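Long-range contact in membrane-bound lytic murein transglycosylase (Agrobacterium tumefaciens, PDB 2PNW), which probably cleaves the glycan strands of bacterial peptidoglycan (murein) without hydrolysis, leaving 1,6-anhydro-muramoyl ends, as lytic transglycosylases of the MltA family do: residues P18-M32 against G313-T325. Residues are numbered along the deposited sequence; the frame is centred on the assembly and turned at random.
Sequences PGWGQDDPRKLFPAM and GKPFARLMLALDT
The loop that carries D23 and the first turn of helix 28-39 run beside strand 316-324, segments 28-32 and 316-324 pointing nearly the same way, 18° apart, their axes 9.6 Å apart at the closest approach. The strand falls in the 3D domain, a family of the double-psi beta-barrel clan, and residues from near the N-terminus cover one side of it. The alternation of the strand turns A317, L319 and L321 toward the helix and loop. L319 meets the CD1 methyl of L28 with its CD2 at 3.6 Å, and the same CD2 lies at the edge of the W20 ring, whose NE1 hydrogen-bonds to the carboxylate of E80. Branched L28 reaches both strand leucines, its CD2 lying 4.1 Å from CG of L321. CD1 of L321 rests 3.7 Å from CB of A31, a residue small enough to let the leucine close to the helix. CB of A317 lies 3.4 Å from O of P18, and G19, at positive phi (82°), has no CB to collide with it; a water bridges O of G19 and O of A317. Polar D23 suits the loop: OD1 forms a salt bridge with R285, while OD2 accepts N-H of L319 at 2.9 Å, almost straight but from above the carboxylate plane.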
# COMPACT_ATOMS: atom_id res chain seq x y z
N PRO A 18 16.89 0.76 -18.19
CA PRO A 18 16.68 -0.38 -19.08
C PRO A 18 15.20 -0.58 -19.40
O PRO A 18 14.36 -0.64 -18.49
CB PRO A 18 17.23 -1.56 -18.26
CG PRO A 18 18.17 -0.93 -17.27
CD PRO A 18 17.49 0.36 -16.91
N GLY A 19 14.90 -0.63 -20.69
CA GLY A 19 13.54 -0.81 -21.17
C GLY A 19 12.70 0.45 -21.21
O GLY A 19 11.54 0.38 -21.57
N TRP A 20 13.28 1.60 -20.84
CA TRP A 20 12.57 2.89 -20.89
C TRP A 20 11.90 3.08 -22.25
O TRP A 20 10.70 3.35 -22.34
CB TRP A 20 13.52 4.07 -20.60
CG TRP A 20 12.89 5.42 -20.86
CD1 TRP A 20 13.10 6.24 -21.93
CD2 TRP A 20 11.92 6.07 -20.04
NE1 TRP A 20 12.34 7.38 -21.82
CE2 TRP A 20 11.60 7.29 -20.67
CE3 TRP A 20 11.31 5.75 -18.82
CZ2 TRP A 20 10.67 8.19 -20.13
CZ3 TRP A 20 10.39 6.65 -18.27
CH2 TRP A 20 10.08 7.86 -18.93
N GLY A 21 12.69 2.91 -23.31
CA GLY A 21 12.20 3.07 -24.67
C GLY A 21 11.02 2.19 -25.07
O GLY A 21 10.32 2.49 -26.05
N GLN A 22 10.80 1.11 -24.33
CA GLN A 22 9.71 0.19 -24.65
C GLN A 22 8.48 0.36 -23.75
O GLN A 22 7.46 -0.30 -23.95
CB GLN A 22 10.22 -1.26 -24.60
CG GLN A 22 11.18 -1.62 -25.77
CD GLN A 22 12.45 -0.79 -25.76
OE1 GLN A 22 13.23 -0.82 -24.81
NE2 GLN A 22 12.66 -0.02 -26.84
N ASP A 23 8.57 1.25 -22.76
CA ASP A 23 7.46 1.45 -21.81
C ASP A 23 6.42 2.42 -22.36
O ASP A 23 6.75 3.38 -23.06
CB ASP A 23 7.99 1.95 -20.45
CG ASP A 23 6.93 1.89 -19.34
OD1 ASP A 23 6.12 0.92 -19.31
OD2 ASP A 23 6.92 2.81 -18.50
N ASP A 24 5.14 2.15 -22.07
CA ASP A 24 4.05 3.03 -22.44
C ASP A 24 3.42 3.60 -21.15
O ASP A 24 2.54 2.96 -20.58
CB ASP A 24 2.97 2.27 -23.24
CG ASP A 24 1.73 3.12 -23.52
OD1 ASP A 24 1.72 4.34 -23.19
OD2 ASP A 24 0.74 2.59 -24.08
N PRO A 25 3.89 4.78 -20.69
CA PRO A 25 3.35 5.35 -19.43
C PRO A 25 2.08 6.22 -19.56
O PRO A 25 1.82 7.10 -18.70
CB PRO A 25 4.54 6.18 -18.92
CG PRO A 25 5.16 6.74 -20.20
CD PRO A 25 4.99 5.60 -21.24
N ARG A 26 1.28 5.99 -20.60
CA ARG A 26 0.08 6.82 -20.81
C ARG A 26 -0.93 6.80 -19.67
O ARG A 26 -1.58 7.81 -19.43
CB ARG A 26 -0.63 6.50 -22.15
CG ARG A 26 0.03 7.23 -23.32
CD ARG A 26 -0.66 6.88 -24.66
NE ARG A 26 -0.50 5.46 -24.97
CZ ARG A 26 -1.04 4.85 -26.02
NH1 ARG A 26 -1.74 5.55 -26.91
NH2 ARG A 26 -0.85 3.56 -26.19
N LYS A 27 -1.04 5.68 -18.95
CA LYS A 27 -1.99 5.62 -17.82
C LYS A 27 -1.60 6.52 -16.64
O LYS A 27 -2.41 6.76 -15.74
CB LYS A 27 -2.14 4.20 -17.30
CG LYS A 27 -2.89 3.27 -18.25
CD LYS A 27 -3.09 1.90 -17.61
CE LYS A 27 -3.76 0.97 -18.62
NZ LYS A 27 -4.13 -0.32 -17.99
N LEU A 28 -0.36 7.01 -16.65
CA LEU A 28 0.09 7.90 -15.57
C LEU A 28 -0.48 9.28 -15.69
O LEU A 28 -0.46 10.02 -14.72
CB LEU A 28 1.62 8.00 -15.54
CG LEU A 28 2.40 6.70 -15.37
CD1 LEU A 28 3.82 7.07 -14.97
CD2 LEU A 28 1.78 5.74 -14.34
N PHE A 29 -0.98 9.65 -16.87
CA PHE A 29 -1.47 11.01 -17.06
C PHE A 29 -2.81 11.27 -16.36
O PHE A 29 -2.93 12.26 -15.60
CB PHE A 29 -1.42 11.38 -18.55
CG PHE A 29 -0.02 11.61 -19.02
CD1 PHE A 29 0.82 10.54 -19.32
CD2 PHE A 29 0.50 12.90 -19.09
CE1 PHE A 29 2.13 10.74 -19.72
CE2 PHE A 29 1.82 13.12 -19.48
CZ PHE A 29 2.64 12.03 -19.80
N PRO A 30 -3.81 10.37 -16.54
CA PRO A 30 -4.97 10.53 -15.67
C PRO A 30 -4.65 10.43 -14.17
O PRO A 30 -5.29 11.09 -13.38
CB PRO A 30 -5.89 9.36 -16.07
CG PRO A 30 -5.48 9.00 -17.45
CD PRO A 30 -3.98 9.25 -17.49
N ALA A 31 -3.71 9.57 -13.79
CA ALA A 31 -3.36 9.44 -12.37
C ALA A 31 -2.75 10.75 -11.87
O ALA A 31 -3.08 11.21 -10.78
CB ALA A 31 -2.39 8.27 -12.16
N MET A 32 -1.86 11.35 -12.67
CA MET A 32 -1.26 12.66 -12.30
C MET A 32 -2.36 13.74 -12.18
O MET A 32 -2.31 14.60 -11.29
CB MET A 32 -0.19 13.08 -13.33
CG MET A 32 1.19 12.35 -13.18
SD MET A 32 2.57 13.12 -14.16
CE MET A 32 1.92 12.67 -15.79
N GLY A 313 6.26 -13.12 -19.43
CA GLY A 313 7.59 -13.69 -19.65
C GLY A 313 8.71 -12.70 -19.89
O GLY A 313 9.88 -13.07 -19.84
N LYS A 314 8.36 -11.44 -20.15
CA LYS A 314 9.35 -10.37 -20.35
C LYS A 314 9.73 -9.71 -19.01
O LYS A 314 8.95 -9.76 -18.06
CB LYS A 314 8.80 -9.31 -21.30
CG LYS A 314 8.65 -9.76 -22.76
CD LYS A 314 8.19 -8.57 -23.59
CE LYS A 314 7.96 -8.91 -25.04
NZ LYS A 314 7.52 -7.69 -25.80
N PRO A 315 10.95 -9.12 -18.91
CA PRO A 315 11.35 -8.45 -17.68
C PRO A 315 10.48 -7.24 -17.33
O PRO A 315 10.04 -6.50 -18.21
CB PRO A 315 12.79 -8.02 -17.96
CG PRO A 315 12.92 -8.01 -19.44
CD PRO A 315 12.03 -9.10 -19.92
N PHE A 316 10.22 -7.07 -16.03
CA PHE A 316 9.49 -5.92 -15.51
C PHE A 316 10.37 -4.68 -15.63
O PHE A 316 11.46 -4.63 -15.06
CB PHE A 316 9.15 -6.20 -14.03
CG PHE A 316 8.23 -5.18 -13.40
CD1 PHE A 316 6.86 -5.42 -13.34
CD2 PHE A 316 8.73 -4.00 -12.85
CE1 PHE A 316 5.98 -4.50 -12.75
CE2 PHE A 316 7.85 -3.07 -12.25
CZ PHE A 316 6.48 -3.33 -12.21
N ALA A 317 9.91 -3.68 -16.37
CA ALA A 317 10.63 -2.42 -16.52
C ALA A 317 9.63 -1.34 -16.90
O ALA A 317 9.30 -1.19 -18.07
CB ALA A 317 11.74 -2.53 -17.59
N ARG A 318 9.14 -0.60 -15.90
CA ARG A 318 8.08 0.37 -16.18
C ARG A 318 8.12 1.55 -15.24
O ARG A 318 8.65 1.46 -14.13
CB ARG A 318 6.69 -0.30 -16.14
CG ARG A 318 6.27 -0.84 -14.81
CD ARG A 318 4.89 -1.51 -14.89
NE ARG A 318 4.94 -2.85 -15.50
CZ ARG A 318 3.98 -3.77 -15.36
NH1 ARG A 318 2.89 -3.52 -14.64
NH2 ARG A 318 4.10 -4.96 -15.95
N LEU A 319 7.57 2.66 -15.72
CA LEU A 319 7.39 3.86 -14.91
C LEU A 319 6.11 3.77 -14.10
O LEU A 319 5.05 3.41 -14.63
CB LEU A 319 7.34 5.09 -15.81
CG LEU A 319 7.42 6.45 -15.09
CD1 LEU A 319 8.75 6.61 -14.32
CD2 LEU A 319 7.25 7.56 -16.09
N MET A 320 6.22 4.11 -12.82
CA MET A 320 5.10 3.96 -11.89
C MET A 320 4.98 5.24 -11.09
O MET A 320 5.85 6.10 -11.14
CB MET A 320 5.37 2.76 -10.96
CG MET A 320 5.65 1.38 -11.68
SD MET A 320 5.93 0.04 -10.48
CE MET A 320 4.19 -0.31 -10.18
N LEU A 321 3.87 5.40 -10.36
CA LEU A 321 3.77 6.52 -9.44
C LEU A 321 3.68 6.00 -8.02
O LEU A 321 3.05 4.96 -7.77
CB LEU A 321 2.56 7.40 -9.74
CG LEU A 321 2.59 8.12 -11.10
CD1 LEU A 321 1.19 8.63 -11.40
CD2 LEU A 321 3.59 9.26 -11.08
N ALA A 322 4.30 6.73 -7.09
CA ALA A 322 4.24 6.37 -5.66
C ALA A 322 2.89 6.81 -5.11
O ALA A 322 2.69 7.99 -4.85
CB ALA A 322 5.37 7.06 -4.90
N LEU A 323 1.96 5.87 -4.94
CA LEU A 323 0.59 6.25 -4.59
C LEU A 323 0.11 5.58 -3.30
O LEU A 323 -1.05 5.71 -2.92
CB LEU A 323 -0.36 5.90 -5.75
CG LEU A 323 -0.15 6.78 -7.01
CD1 LEU A 323 -1.05 6.23 -8.09
CD2 LEU A 323 -0.48 8.24 -6.72
N ASP A 324 1.01 4.88 -2.60
CA ASP A 324 0.59 4.22 -1.36
C ASP A 324 1.79 3.97 -0.45
O ASP A 324 2.92 4.24 -0.83
CB ASP A 324 -0.12 2.88 -1.67
CG ASP A 324 -1.01 2.37 -0.51
OD1 ASP A 324 -1.27 3.12 0.49
OD2 ASP A 324 -1.47 1.21 -0.62
N THR A 325 1.54 3.49 0.75
CA THR A 325 2.62 3.09 1.65
C THR A 325 2.14 1.86 2.41
O THR A 325 0.98 1.46 2.27
CB THR A 325 3.06 4.27 2.60
OG1 THR A 325 4.25 3.90 3.33
CG2 THR A 325 1.93 4.66 3.58
O HOH W 1 9.78 -1.53 -20.80
O HOH W 2 6.45 -1.80 -19.63